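Local coordinates for protein TetR family transcriptional regulator (Chloroflexus aurantiacus, PDB 3NRG) that probably binds DNA at cis-regulatory sites as a TetR-family regulator of transcription, at residues Asp86-Leu94 against Ala136-Gln144; Gly149-Ala160 against Ile209-Arg217. One frame throughout, in Å; residues are numbered along the deposited sequence.

Interaction 1 (Asp86-Leu94 against Ala136-Gln144); sequences DMFAYLRWL and AYFKQLVEQ
Tyr90 and Tyr137 bridge two helices packed antiparallel, with axes 11.9 Å apart and directions differing by 162°, in the all-helical C-terminal domain of this TetR-family protein. The polar part is one hydrogen bond between the phenol groups, Tyr90 OH to Tyr137 OH at 2.7 Å. The two side chains approach from opposite directions. Each has CG anti to its backbone N (chi1 169° in Tyr90), which sends the long ring out across the gap; at this separation tyrosine has the length needed to meet its partner. A phenylalanine in place of Tyr90 would probably leave the Tyr137 hydroxyl without this mate.

The rest is van der Waals contact. Leu141 CD1 meets the Tyr90 ring at its edge, 4.0 Å from CE2, while within its own helix Leu141 CG lies over a face of the Tyr137 ring. Leu94 CD2 touches both Tyr137 CE2 and Phe138 CE1, 4.1 Å from each. Phe168 of helix 157-179 meets the Phe138 ring and also touches Leu91. Selenomethionine Met87, flexible enough to bend at chi3 (82°), rests SE on the backbone carbonyl of Leu141, 3.5 Å from O. Deeper in, Leu91 CD2 touches the edge of the Phe138 ring, 3.9 Å from CE1.

Interaction 2 (Gly149-Ala160 against Ile209-Arg217); sequences GSLVPDLDADTA and ILERGMRRR
Selenomethionine Met214, in the last turn of helix 196-214, packs against the loop that leads into helix 157-179. Its CB meets two methyl groups, Leu151 CD2 and Leu155 CD2, each 4.2 Å away. Beyond CG the chain runs extended (chi3 -169°), which carries SE to 4.0 Å from Ala160 CB and places CE beside the same methyl and Ala160 O. A long, unbranched side chain has the reach to get from the loop to Ala160, and a small alanine lets the tip come close to its helix. Leu164 of helix 157-179 and Phe88 of helix 87-104 also touch Met214, so the residue is buried among several parts of the domain.

The backbones are joined as well. Arg216 N gives a nearly straight bond (173°) to Ser150 O at 2.9 Å, and Val152 N donates to Met214 O, also at 2.9 Å. These bonds flank Leu151 and Arg215, which form a non-hydrogen-bonded pair. Val152 CG2 covers the carbonyl of Met214 from beside its own N-H.

At the solvent side, the poorly ordered Arg216 spreads its guanidinium against Pro153, whose CD sits over the centre of one face at a height of 3.9 Å, a flat surface against a rigid ring. Its NH1 donates to Gly149 O from above the carbonyl plane, at 3.3 Å. Gly149 has a positive phi (74°), a backbone shape that glycine adopts readily. Arg215 turns the other way: its NH2 forms a salt bridge with Glu211 OE2, one turn back, with Asp86 as its partner outside the two segments.

The backbones make a single antiparallel beta bridge, beside which Met214 packs into the helices; together they tie the C-terminal tail beyond the last helix to an interhelical loop of the helical TetR C-terminal domain.

Overall arrangement
The two interactions lie about 11 Å apart, centre to centre, on the same side of the chain's centre and within the TetR C-terminal domain. Along the chain they come in series: 86-94 against 136-144 closes before 149-160 against 209-217 opens, with helix 124-147 followed by the loop to helix 157-179. They also touch directly. Asp86, which caps helix 87-104, forms a salt bridge with Arg215, and Phe88 on the same helix packs against Glu211 and Arg215. Val142 and Leu151 meet beside them, and Ala160 of helix 157-179 touches Val142. Helices 87-104, 124-147, 157-179 and 196-214 are thereby joined at one end of the domain, away from the predicted DNA-binding helix-turn-helix.

Interaction 1 (Asp86-Leu94 against Ala136-Gln144)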
loop_
_atom_site.group_PDB
_atom_site.type_symbol
_atom_site.label_atom_id
_atom_site.label_comp_id
_atom_site.label_asym_id
_atom_site.label_seq_id
_atom_site.Cartn_x
_atom_site.Cartn_y
_atom_site.Cartn_z
ATOM N N ASP A 86 -18.166 -12.898 10.837
ATOM C CA ASP A 86 -17.613 -12.164 11.970
ATOM C C ASP A 86 -16.728 -11.025 11.484
ATOM O O ASP A 86 -15.876 -11.237 10.614
ATOM C CB ASP A 86 -16.809 -13.116 12.868
ATOM C CG ASP A 86 -16.343 -12.499 14.163
ATOM O OD1 ASP A 86 -17.188 -12.292 15.055
ATOM O OD2 ASP A 86 -15.118 -12.301 14.319
HETATM N N MSE A 87 -16.921 -9.813 12.048
HETATM C CA MSE A 87 -16.157 -8.623 11.671
HETATM C C MSE A 87 -14.663 -8.783 11.961
HETATM O O MSE A 87 -13.833 -8.378 11.144
HETATM C CB MSE A 87 -16.708 -7.375 12.377
HETATM C CG MSE A 87 -16.206 -6.065 11.768
HETATM SE SE MSE A 87 -16.627 -4.554 12.862
HETATM C CE MSE A 87 -15.209 -4.666 14.083
ATOM N N PHE A 88 -14.319 -9.371 13.123
ATOM C CA PHE A 88 -12.921 -9.557 13.512
ATOM C C PHE A 88 -12.218 -10.644 12.710
ATOM O O PHE A 88 -11.040 -10.494 12.385
ATOM C CB PHE A 88 -12.795 -9.772 15.022
ATOM C CG PHE A 88 -13.220 -8.548 15.798
ATOM C CD1 PHE A 88 -12.416 -7.410 15.830
ATOM C CD2 PHE A 88 -14.464 -8.493 16.414
ATOM C CE1 PHE A 88 -12.841 -6.255 16.488
ATOM C CE2 PHE A 88 -14.874 -7.346 17.095
ATOM C CZ PHE A 88 -14.056 -6.237 17.134
ATOM N N ALA A 89 -12.962 -11.686 12.301
ATOM C CA ALA A 89 -12.420 -12.732 11.439
ATOM C C ALA A 89 -12.164 -12.154 10.042
ATOM O O ALA A 89 -11.162 -12.498 9.407
ATOM C CB ALA A 89 -13.384 -13.896 11.360
ATOM N N TYR A 90 -13.028 -11.206 9.603
ATOM C CA TYR A 90 -12.856 -10.503 8.335
ATOM C C TYR A 90 -11.675 -9.537 8.403
ATOM O O TYR A 90 -10.893 -9.466 7.457
ATOM C CB TYR A 90 -14.147 -9.757 7.934
ATOM C CG TYR A 90 -13.957 -8.805 6.769
ATOM C CD1 TYR A 90 -13.737 -9.284 5.481
ATOM C CD2 TYR A 90 -13.975 -7.427 6.959
ATOM C CE1 TYR A 90 -13.514 -8.415 4.415
ATOM C CE2 TYR A 90 -13.765 -6.548 5.899
ATOM C CZ TYR A 90 -13.543 -7.047 4.627
ATOM O OH TYR A 90 -13.338 -6.188 3.586
ATOM N N LEU A 91 -11.543 -8.791 9.524
ATOM C CA LEU A 91 -10.446 -7.843 9.725
ATOM C C LEU A 91 -9.086 -8.531 9.703
ATOM O O LEU A 91 -8.129 -7.970 9.168
ATOM C CB LEU A 91 -10.632 -7.044 11.026
ATOM C CG LEU A 91 -11.683 -5.914 10.990
ATOM C CD1 LEU A 91 -11.925 -5.367 12.364
ATOM C CD2 LEU A 91 -11.260 -4.791 10.058
ATOM N N ARG A 92 -9.008 -9.769 10.234
ATOM C CA ARG A 92 -7.778 -10.573 10.206
ATOM C C ARG A 92 -7.422 -10.926 8.755
ATOM O O ARG A 92 -6.253 -10.857 8.379
ATOM C CB ARG A 92 -7.941 -11.852 11.064
ATOM C CG ARG A 92 -6.641 -12.640 11.272
ATOM C CD ARG A 92 -6.451 -13.731 10.225
ATOM N NE ARG A 92 -5.084 -14.253 10.220
ATOM C CZ ARG A 92 -4.696 -15.339 10.881
ATOM N NH1 ARG A 92 -5.569 -16.031 11.606
ATOM N NH2 ARG A 92 -3.436 -15.745 10.818
ATOM N N TRP A 93 -8.438 -11.295 7.944
ATOM C CA TRP A 93 -8.259 -11.593 6.528
ATOM C C TRP A 93 -7.788 -10.335 5.774
ATOM O O TRP A 93 -6.836 -10.408 4.999
ATOM C CB TRP A 93 -9.576 -12.132 5.922
ATOM C CG TRP A 93 -9.506 -12.403 4.442
ATOM C CD1 TRP A 93 -9.151 -13.574 3.839
ATOM C CD2 TRP A 93 -9.823 -11.484 3.385
ATOM N NE1 TRP A 93 -9.212 -13.439 2.470
ATOM C CE2 TRP A 93 -9.616 -12.164 2.163
ATOM C CE3 TRP A 93 -10.265 -10.147 3.350
ATOM C CZ2 TRP A 93 -9.815 -11.549 0.919
ATOM C CZ3 TRP A 93 -10.464 -9.540 2.120
ATOM C CH2 TRP A 93 -10.246 -10.238 0.923
ATOM N N LEU A 94 -8.444 -9.179 6.027
ATOM C CA LEU A 94 -8.117 -7.906 5.377
ATOM C C LEU A 94 -6.718 -7.397 5.780
ATOM O O LEU A 94 -6.010 -6.812 4.953
ATOM C CB LEU A 94 -9.191 -6.855 5.699
ATOM C CG LEU A 94 -9.136 -5.547 4.895
ATOM C CD1 LEU A 94 -9.464 -5.791 3.399
ATOM C CD2 LEU A 94 -10.077 -4.508 5.494
ATOM N N ALA A 136 -12.559 5.731 6.222
ATOM C CA ALA A 136 -13.992 5.781 5.926
ATOM C C ALA A 136 -14.609 4.382 5.875
ATOM O O ALA A 136 -15.745 4.197 6.333
ATOM C CB ALA A 136 -14.233 6.511 4.613
ATOM N N TYR A 137 -13.855 3.388 5.345
ATOM C CA TYR A 137 -14.325 1.999 5.269
ATOM C C TYR A 137 -14.424 1.363 6.668
ATOM O O TYR A 137 -15.435 0.729 6.979
ATOM C CB TYR A 137 -13.422 1.163 4.337
ATOM C CG TYR A 137 -13.887 -0.270 4.158
ATOM C CD1 TYR A 137 -15.065 -0.564 3.471
ATOM C CD2 TYR A 137 -13.120 -1.338 4.621
ATOM C CE1 TYR A 137 -15.495 -1.878 3.300
ATOM C CE2 TYR A 137 -13.531 -2.659 4.439
ATOM C CZ TYR A 137 -14.727 -2.924 3.789
ATOM O OH TYR A 137 -15.135 -4.221 3.606
ATOM N N PHE A 138 -13.396 1.576 7.527
ATOM C CA PHE A 138 -13.398 1.067 8.897
ATOM C C PHE A 138 -14.529 1.670 9.718
ATOM O O PHE A 138 -15.178 0.951 10.474
ATOM C CB PHE A 138 -12.044 1.309 9.585
ATOM C CG PHE A 138 -10.893 0.520 9.005
ATOM C CD1 PHE A 138 -10.950 -0.869 8.923
ATOM C CD2 PHE A 138 -9.715 1.151 8.635
ATOM C CE1 PHE A 138 -9.877 -1.600 8.406
ATOM C CE2 PHE A 138 -8.644 0.420 8.116
ATOM C CZ PHE A 138 -8.731 -0.950 8.006
ATOM N N LYS A 139 -14.800 2.984 9.536
ATOM C CA LYS A 139 -15.898 3.678 10.231
ATOM C C LYS A 139 -17.248 3.047 9.867
ATOM O O LYS A 139 -18.077 2.823 10.746
ATOM C CB LYS A 139 -15.886 5.182 9.903
ATOM C CG LYS A 139 -16.732 6.022 10.854
ATOM C CD LYS A 139 -16.724 7.489 10.467
ATOM C CE LYS A 139 -17.644 8.297 11.344
ATOM N NZ LYS A 139 -17.641 9.730 10.965
ATOM N N GLN A 140 -17.432 2.702 8.576
ATOM C CA GLN A 140 -18.642 2.038 8.080
ATOM C C GLN A 140 -18.804 0.656 8.743
ATOM O O GLN A 140 -19.900 0.324 9.189
ATOM C CB GLN A 140 -18.584 1.905 6.543
ATOM C CG GLN A 140 -19.883 1.412 5.898
ATOM C CD GLN A 140 -19.726 1.150 4.407
ATOM O OE1 GLN A 140 -18.967 1.827 3.695
ATOM N NE2 GLN A 140 -20.479 0.185 3.895
ATOM N N LEU A 141 -17.693 -0.121 8.854
ATOM C CA LEU A 141 -17.703 -1.456 9.487
ATOM C C LEU A 141 -18.031 -1.375 10.973
ATOM O O LEU A 141 -18.792 -2.207 11.474
ATOM C CB LEU A 141 -16.354 -2.180 9.294
ATOM C CG LEU A 141 -15.963 -2.571 7.866
ATOM C CD1 LEU A 141 -14.584 -3.175 7.845
ATOM C CD2 LEU A 141 -16.949 -3.555 7.269
ATOM N N VAL A 142 -17.448 -0.380 11.686
ATOM C CA VAL A 142 -17.692 -0.187 13.124
ATOM C C VAL A 142 -19.146 0.242 13.367
ATOM O O VAL A 142 -19.794 -0.292 14.271
ATOM C CB VAL A 142 -16.661 0.783 13.779
ATOM C CG1 VAL A 142 -17.022 1.082 15.228
ATOM C CG2 VAL A 142 -15.254 0.219 13.691
ATOM N N GLU A 143 -19.681 1.159 12.518
ATOM C CA GLU A 143 -21.083 1.606 12.614
ATOM C C GLU A 143 -22.050 0.443 12.408
ATOM O O GLU A 143 -23.060 0.360 13.111
ATOM C CB GLU A 143 -21.373 2.740 11.622
ATOM C CG GLU A 143 -20.924 4.100 12.127
ATOM C CD GLU A 143 -20.858 5.206 11.092
ATOM O OE1 GLU A 143 -20.600 4.903 9.904
ATOM O OE2 GLU A 143 -20.959 6.389 11.493
ATOM N N GLN A 144 -21.697 -0.499 11.492
ATOM C CA GLN A 144 -22.475 -1.718 11.237
ATOM C C GLN A 144 -22.469 -2.641 12.464
ATOM O O GLN A 144 -23.521 -3.140 12.858
ATOM C CB GLN A 144 -21.937 -2.462 10.001
ATOM C CG GLN A 144 -22.433 -1.887 8.673
ATOM C CD GLN A 144 -21.831 -2.582 7.466
ATOM O OE1 GLN A 144 -21.302 -3.697 7.544
ATOM N NE2 GLN A 144 -21.913 -1.937 6.318
#

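Interaction 2 (Gly149-Ala160 against Ile209-Arg217)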
loop_
_atom_site.group_PDB
_atom_site.type_symbol
_atom_site.label_atom_id
_atom_site.label_comp_id
_atom_site.label_asym_id
_atom_site.label_seq_id
_atom_site.Cartn_x
_atom_site.Cartn_y
_atom_site.Cartn_z
ATOM N N GLY A 149 -25.443 -4.943 17.350
ATOM C CA GLY A 149 -25.235 -5.290 18.754
ATOM C C GLY A 149 -24.006 -6.126 19.062
ATOM O O GLY A 149 -23.850 -6.587 20.195
ATOM N N SER A 150 -23.105 -6.313 18.080
ATOM C CA SER A 150 -21.887 -7.098 18.302
ATOM C C SER A 150 -20.801 -6.290 19.033
ATOM O O SER A 150 -20.052 -6.859 19.826
ATOM C CB SER A 150 -21.350 -7.648 16.986
ATOM O OG SER A 150 -21.080 -6.609 16.063
ATOM N N LEU A 151 -20.720 -4.967 18.765
ATOM C CA LEU A 151 -19.724 -4.085 19.395
ATOM C C LEU A 151 -20.309 -3.323 20.591
ATOM O O LEU A 151 -21.532 -3.235 20.722
ATOM C CB LEU A 151 -19.150 -3.091 18.366
ATOM C CG LEU A 151 -18.522 -3.692 17.101
ATOM C CD1 LEU A 151 -18.018 -2.607 16.185
ATOM C CD2 LEU A 151 -17.392 -4.653 17.440
ATOM N N VAL A 152 -19.425 -2.761 21.461
ATOM C CA VAL A 152 -19.817 -1.968 22.647
ATOM C C VAL A 152 -20.793 -0.836 22.228
ATOM O O VAL A 152 -20.524 -0.132 21.255
ATOM C CB VAL A 152 -18.564 -1.421 23.403
ATOM C CG1 VAL A 152 -18.961 -0.439 24.503
ATOM C CG2 VAL A 152 -17.729 -2.558 23.976
ATOM N N PRO A 153 -21.974 -0.712 22.888
ATOM C CA PRO A 153 -22.970 0.284 22.431
ATOM C C PRO A 153 -22.506 1.742 22.474
ATOM O O PRO A 153 -22.872 2.519 21.591
ATOM C CB PRO A 153 -24.174 0.036 23.355
ATOM C CG PRO A 153 -23.620 -0.684 24.533
ATOM C CD PRO A 153 -22.493 -1.517 24.015
ATOM N N ASP A 154 -21.696 2.114 23.487
ATOM C CA ASP A 154 -21.215 3.497 23.659
ATOM C C ASP A 154 -19.943 3.818 22.831
ATOM O O ASP A 154 -19.419 4.933 22.917
ATOM C CB ASP A 154 -20.989 3.806 25.152
ATOM C CG ASP A 154 -20.061 2.822 25.832
ATOM O OD1 ASP A 154 -18.823 3.014 25.747
ATOM O OD2 ASP A 154 -20.567 1.836 26.419
ATOM N N LEU A 155 -19.470 2.855 22.016
ATOM C CA LEU A 155 -18.254 3.005 21.210
ATOM C C LEU A 155 -18.368 4.130 20.178
ATOM O O LEU A 155 -19.373 4.221 19.468
ATOM C CB LEU A 155 -17.913 1.668 20.516
ATOM C CG LEU A 155 -16.546 1.567 19.815
ATOM C CD1 LEU A 155 -15.411 1.574 20.813
ATOM C CD2 LEU A 155 -16.467 0.315 18.972
ATOM N N ASP A 156 -17.340 5.001 20.110
ATOM C CA ASP A 156 -17.285 6.062 19.114
ATOM C C ASP A 156 -16.682 5.490 17.834
ATOM O O ASP A 156 -15.534 5.033 17.848
ATOM C CB ASP A 156 -16.456 7.247 19.625
ATOM C CG ASP A 156 -16.439 8.425 18.669
ATOM O OD1 ASP A 156 -17.399 9.224 18.697
ATOM O OD2 ASP A 156 -15.467 8.546 17.895
ATOM N N ALA A 157 -17.486 5.436 16.748
ATOM C CA ALA A 157 -17.081 4.848 15.463
ATOM C C ALA A 157 -15.845 5.513 14.874
ATOM O O ALA A 157 -14.963 4.817 14.365
ATOM C CB ALA A 157 -18.233 4.907 14.472
ATOM N N ASP A 158 -15.768 6.858 14.950
ATOM C CA ASP A 158 -14.630 7.622 14.438
ATOM C C ASP A 158 -13.323 7.231 15.166
ATOM O O ASP A 158 -12.297 7.000 14.513
ATOM C CB ASP A 158 -14.897 9.129 14.566
ATOM C CG ASP A 158 -13.841 9.993 13.913
ATOM O OD1 ASP A 158 -12.746 10.125 14.492
ATOM O OD2 ASP A 158 -14.131 10.582 12.849
ATOM N N THR A 159 -13.384 7.125 16.508
ATOM C CA THR A 159 -12.243 6.755 17.347
ATOM C C THR A 159 -11.773 5.321 17.041
ATOM O O THR A 159 -10.574 5.089 16.882
ATOM C CB THR A 159 -12.597 6.963 18.835
ATOM O OG1 THR A 159 -13.022 8.313 19.028
ATOM C CG2 THR A 159 -11.440 6.661 19.754
ATOM N N ALA A 160 -12.726 4.366 16.946
ATOM C CA ALA A 160 -12.421 2.966 16.628
ATOM C C ALA A 160 -11.813 2.842 15.217
ATOM O O ALA A 160 -10.890 2.048 15.019
ATOM C CB ALA A 160 -13.677 2.117 16.736
ATOM N N ILE A 209 -6.400 -8.093 20.517
ATOM C CA ILE A 209 -6.410 -6.843 21.281
ATOM C C ILE A 209 -7.592 -5.961 20.845
ATOM O O ILE A 209 -8.359 -5.494 21.696
ATOM C CB ILE A 209 -5.036 -6.105 21.178
ATOM C CG1 ILE A 209 -3.904 -6.950 21.824
ATOM C CG2 ILE A 209 -5.106 -4.680 21.810
ATOM C CD1 ILE A 209 -2.466 -6.589 21.347
ATOM N N LEU A 210 -7.781 -5.797 19.515
ATOM C CA LEU A 210 -8.873 -4.988 18.960
ATOM C C LEU A 210 -10.243 -5.609 19.249
ATOM O O LEU A 210 -11.201 -4.884 19.532
ATOM C CB LEU A 210 -8.683 -4.785 17.447
ATOM C CG LEU A 210 -7.390 -4.056 17.008
ATOM C CD1 LEU A 210 -7.151 -4.229 15.532
ATOM C CD2 LEU A 210 -7.428 -2.579 17.373
ATOM N N GLU A 211 -10.323 -6.961 19.222
ATOM C CA GLU A 211 -11.555 -7.696 19.503
ATOM C C GLU A 211 -11.997 -7.505 20.959
ATOM O O GLU A 211 -13.144 -7.127 21.201
ATOM C CB GLU A 211 -11.383 -9.187 19.169
ATOM C CG GLU A 211 -12.669 -9.992 19.266
ATOM C CD GLU A 211 -12.510 -11.475 19.008
ATOM O OE1 GLU A 211 -11.420 -12.021 19.292
ATOM O OE2 GLU A 211 -13.501 -12.104 18.573
ATOM N N ARG A 212 -11.078 -7.725 21.927
ATOM C CA ARG A 212 -11.388 -7.551 23.355
ATOM C C ARG A 212 -11.748 -6.096 23.674
ATOM O O ARG A 212 -12.608 -5.842 24.519
ATOM C CB ARG A 212 -10.218 -8.011 24.241
ATOM C CG ARG A 212 -9.975 -9.512 24.233
ATOM C CD ARG A 212 -8.981 -9.924 25.308
ATOM N NE ARG A 212 -7.657 -9.331 25.099
ATOM C CZ ARG A 212 -6.651 -9.950 24.486
ATOM N NH1 ARG A 212 -6.805 -11.188 24.030
ATOM N NH2 ARG A 212 -5.484 -9.339 24.332
ATOM N N GLY A 213 -11.095 -5.165 22.988
ATOM C CA GLY A 213 -11.310 -3.741 23.198
ATOM C C GLY A 213 -12.605 -3.194 22.631
ATOM O O GLY A 213 -13.129 -2.202 23.145
HETATM N N MSE A 214 -13.136 -3.825 21.559
HETATM C CA MSE A 214 -14.327 -3.306 20.860
HETATM C C MSE A 214 -15.579 -4.173 20.976
HETATM O O MSE A 214 -16.688 -3.628 20.943
HETATM C CB MSE A 214 -14.016 -3.033 19.384
HETATM C CG MSE A 214 -12.947 -2.005 19.184
HETATM SE SE MSE A 214 -12.554 -1.723 17.328
HETATM C CE MSE A 214 -10.946 -0.677 17.551
ATOM N N ARG A 215 -15.424 -5.517 21.009
ATOM C CA ARG A 215 -16.584 -6.420 21.062
ATOM C C ARG A 215 -17.345 -6.305 22.380
ATOM O O ARG A 215 -16.732 -6.106 23.431
ATOM C CB ARG A 215 -16.173 -7.878 20.799
ATOM C CG ARG A 215 -17.355 -8.778 20.445
ATOM C CD ARG A 215 -17.004 -10.247 20.496
ATOM N NE ARG A 215 -16.180 -10.654 19.359
ATOM C CZ ARG A 215 -16.670 -11.032 18.182
ATOM N NH1 ARG A 215 -17.983 -11.022 17.967
ATOM N NH2 ARG A 215 -15.854 -11.408 17.208
ATOM N N ARG A 216 -18.696 -6.429 22.310
ATOM C CA ARG A 216 -19.620 -6.353 23.452
ATOM C C ARG A 216 -19.321 -7.450 24.474
ATOM O O ARG A 216 -19.012 -8.585 24.093
ATOM C CB ARG A 216 -21.076 -6.476 22.959
ATOM C CG ARG A 216 -22.108 -5.851 23.885
ATOM C CD ARG A 216 -23.511 -6.262 23.487
ATOM N NE ARG A 216 -24.531 -5.403 24.091
ATOM C CZ ARG A 216 -25.162 -4.430 23.440
ATOM N NH1 ARG A 216 -24.896 -4.197 22.159
ATOM N NH2 ARG A 216 -26.075 -3.695 24.058
ATOM N N ARG A 217 -19.429 -7.112 25.776
ATOM C CA ARG A 217 -19.186 -8.049 26.878
ATOM C C ARG A 217 -20.359 -9.020 27.042
ATOM O O ARG A 217 -21.521 -8.552 27.105
ATOM C CB ARG A 217 -18.923 -7.287 28.190
ATOM O OXT ARG A 217 -20.113 -10.246 27.064
HETATM O O HOH W 1 -20.424 -9.798 21.390
HETATM O O HOH W 2 -24.256 -2.294 20.235
#